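Side-chain contacts in ArsR family transcriptional regulator (Staphylococcus aureus, PDB 6CDB), which probably represses transcription by binding operator DNA, as a zinc-responsive regulator of the ArsR family: residues Glu14-Thr17 against Glu18-Ala22; Ala71-Gly75 against Gln76-Tyr80. The protein carries 1 engineered substitution. All blocks are in the same frame, centred on the assembly; numbering follows the deposited sequence.

Interaction 1 is a run of one helix, helix 10-23. Half of its touching residues are buried, partly against the second subunit. Interaction 2 is the tip of a beta hairpin, strands 69-74 and 77-82, and is mostly a surface contact. They share no element. Their centres are about 27 Å apart, on opposite sides of the centre of the chain. In 14-22 the backbone bonds run from residue to residue four places on, and aliphatic and aromatic groups lie side by side. In 71-80 they run across paired strands, with a methyl over a ring, a methionine methyl at the edge of an arginine, and a glycine in the turn. Interaction 1 belongs to the dimer interface, interaction 2 to the wing.

Interaction 1 of 2, residues Glu14-Thr17 against Glu18-Ala22; sequences ERVT and EIFKA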
loop_
_atom_site.group_PDB
_atom_site.type_symbol
_atom_site.label_atom_id
_atom_site.label_comp_id
_atom_site.label_asym_id
_atom_site.label_seq_id
_atom_site.Cartn_x
_atom_site.Cartn_y
_atom_site.Cartn_z
ATOM N N GLU A 14 -0.966 9.064 9.473
ATOM C CA GLU A 14 -0.190 9.931 8.598
ATOM C C GLU A 14 1.027 9.202 8.036
ATOM O O GLU A 14 1.293 9.277 6.828
ATOM C CB GLU A 14 0.221 11.193 9.347
ATOM C CG GLU A 14 -0.965 12.082 9.717
ATOM C CD GLU A 14 -1.020 13.327 8.859
ATOM O OE1 GLU A 14 -0.230 14.261 9.131
ATOM O OE2 GLU A 14 -1.833 13.360 7.905
ATOM N N ARG A 15 1.776 8.486 8.886
ATOM C CA ARG A 15 2.920 7.725 8.383
ATOM C C ARG A 15 2.477 6.657 7.390
ATOM O O ARG A 15 3.120 6.466 6.354
ATOM C CB ARG A 15 3.708 7.109 9.542
ATOM C CG ARG A 15 4.166 8.145 10.563
ATOM C CD ARG A 15 5.329 7.664 11.418
ATOM N NE ARG A 15 4.949 6.554 12.288
ATOM C CZ ARG A 15 4.330 6.688 13.461
ATOM N NH1 ARG A 15 4.010 7.895 13.922
ATOM N NH2 ARG A 15 4.024 5.611 14.174
ATOM N N VAL A 16 1.361 5.975 7.678
ATOM C CA VAL A 16 0.778 5.022 6.730
ATOM C C VAL A 16 0.498 5.704 5.392
ATOM O O VAL A 16 0.807 5.173 4.309
ATOM C CB VAL A 16 -0.501 4.404 7.327
ATOM C CG1 VAL A 16 -1.323 3.738 6.241
ATOM C CG2 VAL A 16 -0.150 3.404 8.420
ATOM N N THR A 17 -0.097 6.895 5.453
ATOM C CA THR A 17 -0.324 7.690 4.253
ATOM C C THR A 17 0.976 7.947 3.497
ATOM O O THR A 17 1.009 7.848 2.265
ATOM C CB THR A 17 -1.007 9.009 4.628
ATOM O OG1 THR A 17 -2.243 8.732 5.292
ATOM C CG2 THR A 17 -1.289 9.851 3.387
ATOM N N GLU A 18 2.062 8.268 4.206
ATOM C CA GLU A 18 3.318 8.522 3.503
ATOM C C GLU A 18 3.861 7.263 2.844
ATOM O O GLU A 18 4.450 7.337 1.751
ATOM C CB GLU A 18 4.368 9.101 4.454
ATOM C CG GLU A 18 3.916 10.349 5.191
ATOM C CD GLU A 18 3.539 11.459 4.220
ATOM O OE1 GLU A 18 4.333 11.730 3.286
ATOM O OE2 GLU A 18 2.447 12.045 4.400
ATOM N N ILE A 19 3.673 6.108 3.496
ATOM C CA ILE A 19 4.100 4.845 2.909
ATOM C C ILE A 19 3.379 4.604 1.594
ATOM O O ILE A 19 4.009 4.296 0.572
ATOM C CB ILE A 19 3.878 3.685 3.893
ATOM C CG1 ILE A 19 4.914 3.750 5.020
ATOM C CG2 ILE A 19 3.943 2.337 3.152
ATOM C CD1 ILE A 19 4.589 2.866 6.193
ATOM N N PHE A 20 2.049 4.718 1.599
ATOM C CA PHE A 20 1.307 4.462 0.367
ATOM C C PHE A 20 1.585 5.526 -0.692
ATOM O O PHE A 20 1.568 5.229 -1.893
ATOM C CB PHE A 20 -0.191 4.386 0.661
ATOM C CG PHE A 20 -0.599 3.138 1.402
ATOM C CD1 PHE A 20 -0.282 1.890 0.904
ATOM C CD2 PHE A 20 -1.275 3.221 2.607
ATOM C CE1 PHE A 20 -0.653 0.724 1.593
ATOM C CE2 PHE A 20 -1.650 2.066 3.305
ATOM C CZ PHE A 20 -1.324 0.813 2.791
ATOM N N LYS A 21 1.820 6.766 -0.272
ATOM C CA LYS A 21 2.169 7.808 -1.231
ATOM C C LYS A 21 3.480 7.481 -1.929
ATOM O O LYS A 21 3.580 7.565 -3.157
ATOM C CB LYS A 21 2.255 9.167 -0.533
ATOM C CG LYS A 21 0.965 9.931 -0.552
ATOM C CD LYS A 21 1.104 11.260 0.176
ATOM C CE LYS A 21 -0.204 12.028 0.140
ATOM N NZ LYS A 21 -0.146 13.211 1.028
ATOM N N ALA A 22 4.493 7.074 -1.160
ATOM C CA ALA A 22 5.771 6.713 -1.766
ATOM C C ALA A 22 5.640 5.488 -2.658
ATOM O O ALA A 22 6.305 5.395 -3.696
ATOM C CB ALA A 22 6.814 6.466 -0.684
#
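Val16 and Phe20 lie side by side on one flank of the helix and point the same way. The touch is made by one branch of the valine. Val16 CG1 comes to 3.4 Å from Phe20 CE2, a close apolar contact. That branch stands opposite the backbone N of Val16 (chi1 164°), which turns it toward the aromatic ring one turn on. Phe20 CG lies beside its own backbone N, and the ring leans back along the helix. Phe20 CD2 also comes within 3.3 Å of Val16 O, oblique to the ring. The same oxygen accepts the backbone hydrogen bond of Phe20 N, at 3.0 Å and nearly straight (168°).

Thr17 and Lys21 form a second parallel pair. The lysine chain is extended beyond CG and runs back alongside the threonine. Lys21 CE reaches 4.1 Å from Thr17 CG2, so methyl meets methylene. The hydroxyl of Thr17 is held elsewhere, by Leu13 O.

Glu18 is folded instead. Its chain bends at chi2 (-59°), and Glu18 CG packs 3.3 Å from Glu14 O. The two carboxylates do not meet: Glu14 OE2 and Glu18 OE2 are 5.7 Å apart. At that distance their like charges would be expected to repel mildly. Ile19 packs back on the preceding turn too, with CG1 at 3.5 Å from Arg15 O.

Backbone bonds from Glu18, Ile19, Phe20 and Lys21 back to Glu14, Arg15, Val16 and Thr17 hold these spacings. Beyond the segments, Arg15 NH2 bonds to Ala98 O of the second subunit. Val16 packs on Ala98 and Phe20 on Ile29, both of that subunit. The four pairs within the helix are i to i+4 contacts, in the N-terminal dimerisation helix of an ArsR-family winged helix-turn-helix repressor.

Interaction 2 of 2, residues Ala71-Gly75 against Gln76-Tyr80; sequences AKRQG and QSMIY
The methyl of Ala71 sits over the face of the Tyr80 ring. Ala71 CB is 3.7 Å from the ring centroid and 12° off the ring normal, a centred CH-pi contact. Next on the same face of the sheet, Arg73 and Met78 cross at about a right angle. Met78 is bent at chi2 (-50°), which brings its end back over the neighbouring strand. Its methyl, CE, lies 3.8 Å from Arg73 CB and also meets the guanidinium at its edge, in plane, 3.6 Å from NH1. Met78 SD rests 3.7 Å from Lys72 O.

On the other face Gln74 and Ile79 meet on a diagonal, Ile79 lying two residues beyond Ser77, the partner of Gln74. Gln74 is extended beyond CG, and its NE2 comes to 3.8 Å from Ile79 CG1.

These side chains ride on the two strands of the beta hairpin that forms the wing of the winged helix-turn-helix fold. The pairing is antiparallel. Lys72 and Ile79 exchange two backbone hydrogen bonds, as do Gln74 and Ser77. The bond from Ile79 N to Lys72 O is short and straight, 2.8 Å. Ser77 N instead approaches Gln74 O from above the carbonyl plane. Ala71 with Tyr80 and Arg73 with Met78 are the non-hydrogen-bonded pairs, whose CA atoms lie closer together than those of the hydrogen-bonded pairs.

A type II' turn from Gln74 to Ser77 joins the strands. Gly75 takes its second position with a positive phi of 53°, a conformation readily open to glycine. At the inner end, Tyr80 packs on Leu60 and Lys64 of helix 53-65, and its backbone bonds to Ala40.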
loop_
_atom_site.group_PDB
_atom_site.type_symbol
_atom_site.label_atom_id
_atom_site.label_comp_id
_atom_site.label_asym_id
_atom_site.label_seq_id
_atom_site.Cartn_x
_atom_site.Cartn_y
_atom_site.Cartn_z
ATOM N N ALA A 71 19.479 -1.813 3.899
ATOM C CA ALA A 71 20.678 -2.146 3.139
ATOM C C ALA A 71 21.786 -2.638 4.061
ATOM O O ALA A 71 21.921 -2.173 5.195
ATOM C CB ALA A 71 21.170 -0.944 2.322
ATOM N N LYS A 72 22.577 -3.586 3.559
ATOM C CA LYS A 72 23.753 -4.099 4.245
ATOM C C LYS A 72 24.929 -4.068 3.280
ATOM O O LYS A 72 24.750 -4.163 2.067
ATOM C CB LYS A 72 23.536 -5.538 4.758
ATOM C CG LYS A 72 24.664 -6.057 5.639
ATOM C CD LYS A 72 24.718 -5.330 6.985
ATOM C CE LYS A 72 26.117 -4.791 7.291
ATOM N NZ LYS A 72 26.317 -3.415 6.733
ATOM N N ARG A 73 26.135 -3.923 3.813
ATOM C CA ARG A 73 27.325 -3.933 2.974
ATOM C C ARG A 73 27.861 -5.359 2.892
ATOM O O ARG A 73 28.147 -5.982 3.918
ATOM C CB ARG A 73 28.389 -2.977 3.507
ATOM C CG ARG A 73 29.727 -3.138 2.814
ATOM C CD ARG A 73 30.567 -1.882 2.916
ATOM N NE ARG A 73 31.467 -1.757 1.777
ATOM C CZ ARG A 73 31.171 -1.105 0.655
ATOM N NH1 ARG A 73 29.989 -0.513 0.519
ATOM N NH2 ARG A 73 32.059 -1.043 -0.333
ATOM N N GLN A 74 27.970 -5.881 1.673
ATOM C CA GLN A 74 28.515 -7.210 1.433
ATOM C C GLN A 74 29.621 -7.102 0.393
ATOM O O GLN A 74 29.412 -6.539 -0.689
ATOM C CB GLN A 74 27.430 -8.188 0.970
ATOM C CG GLN A 74 27.921 -9.211 -0.056
ATOM C CD GLN A 74 26.914 -10.327 -0.298
ATOM O OE1 GLN A 74 26.832 -11.275 0.480
ATOM N NE2 GLN A 74 26.150 -10.225 -1.382
ATOM N N GLY A 75 30.794 -7.637 0.728
ATOM C CA GLY A 75 31.966 -7.483 -0.112
ATOM C C GLY A 75 32.226 -6.024 -0.428
ATOM O O GLY A 75 32.646 -5.253 0.441
ATOM N N GLN A 76 31.935 -5.626 -1.666
ATOM C CA GLN A 76 32.156 -4.261 -2.114
ATOM C C GLN A 76 30.881 -3.426 -2.207
ATOM O O GLN A 76 30.981 -2.199 -2.317
ATOM C CB GLN A 76 32.856 -4.271 -3.487
ATOM C CG GLN A 76 33.435 -2.929 -3.925
ATOM C CD GLN A 76 33.359 -2.703 -5.438
ATOM O OE1 GLN A 76 34.235 -3.140 -6.193
ATOM N NE2 GLN A 76 32.310 -2.009 -5.881
ATOM N N SER A 77 29.695 -4.033 -2.151
ATOM C CA SER A 77 28.483 -3.348 -2.583
ATOM C C SER A 77 27.415 -3.286 -1.492
ATOM O O SER A 77 27.452 -4.020 -0.496
ATOM C CB SER A 77 27.904 -4.023 -3.836
ATOM O OG SER A 77 28.078 -5.429 -3.781
ATOM N N MET A 78 26.456 -2.379 -1.705
ATOM C CA MET A 78 25.274 -2.249 -0.862
ATOM C C MET A 78 24.170 -3.155 -1.398
ATOM O O MET A 78 23.713 -2.990 -2.534
ATOM C CB MET A 78 24.788 -0.798 -0.814
ATOM C CG MET A 78 25.555 0.109 0.140
ATOM S SD MET A 78 25.730 -0.610 1.789
ATOM C CE MET A 78 27.091 0.375 2.424
ATOM N N ILE A 79 23.740 -4.103 -0.579
ATOM C CA ILE A 79 22.665 -5.025 -0.915
ATOM C C ILE A 79 21.397 -4.534 -0.231
ATOM O O ILE A 79 21.373 -4.347 0.994
ATOM C CB ILE A 79 23.014 -6.457 -0.486
ATOM C CG1 ILE A 79 24.330 -6.887 -1.133
ATOM C CG2 ILE A 79 21.891 -7.420 -0.820
ATOM C CD1 ILE A 79 24.404 -6.596 -2.610
ATOM N N TYR A 80 20.346 -4.321 -1.017
ATOM C CA TYR A 80 19.069 -3.863 -0.503
ATOM C C TYR A 80 18.091 -5.017 -0.368
ATOM O O TYR A 80 18.202 -6.037 -1.048
ATOM C CB TYR A 80 18.474 -2.776 -1.399
ATOM C CG TYR A 80 19.180 -1.456 -1.213
ATOM C CD1 TYR A 80 20.426 -1.239 -1.785
ATOM C CD2 TYR A 80 18.612 -0.430 -0.456
ATOM C CE1 TYR A 80 21.093 -0.047 -1.613
ATOM C CE2 TYR A 80 19.279 0.778 -0.278
ATOM C CZ TYR A 80 20.522 0.955 -0.865
ATOM O OH TYR A 80 21.219 2.129 -0.719
#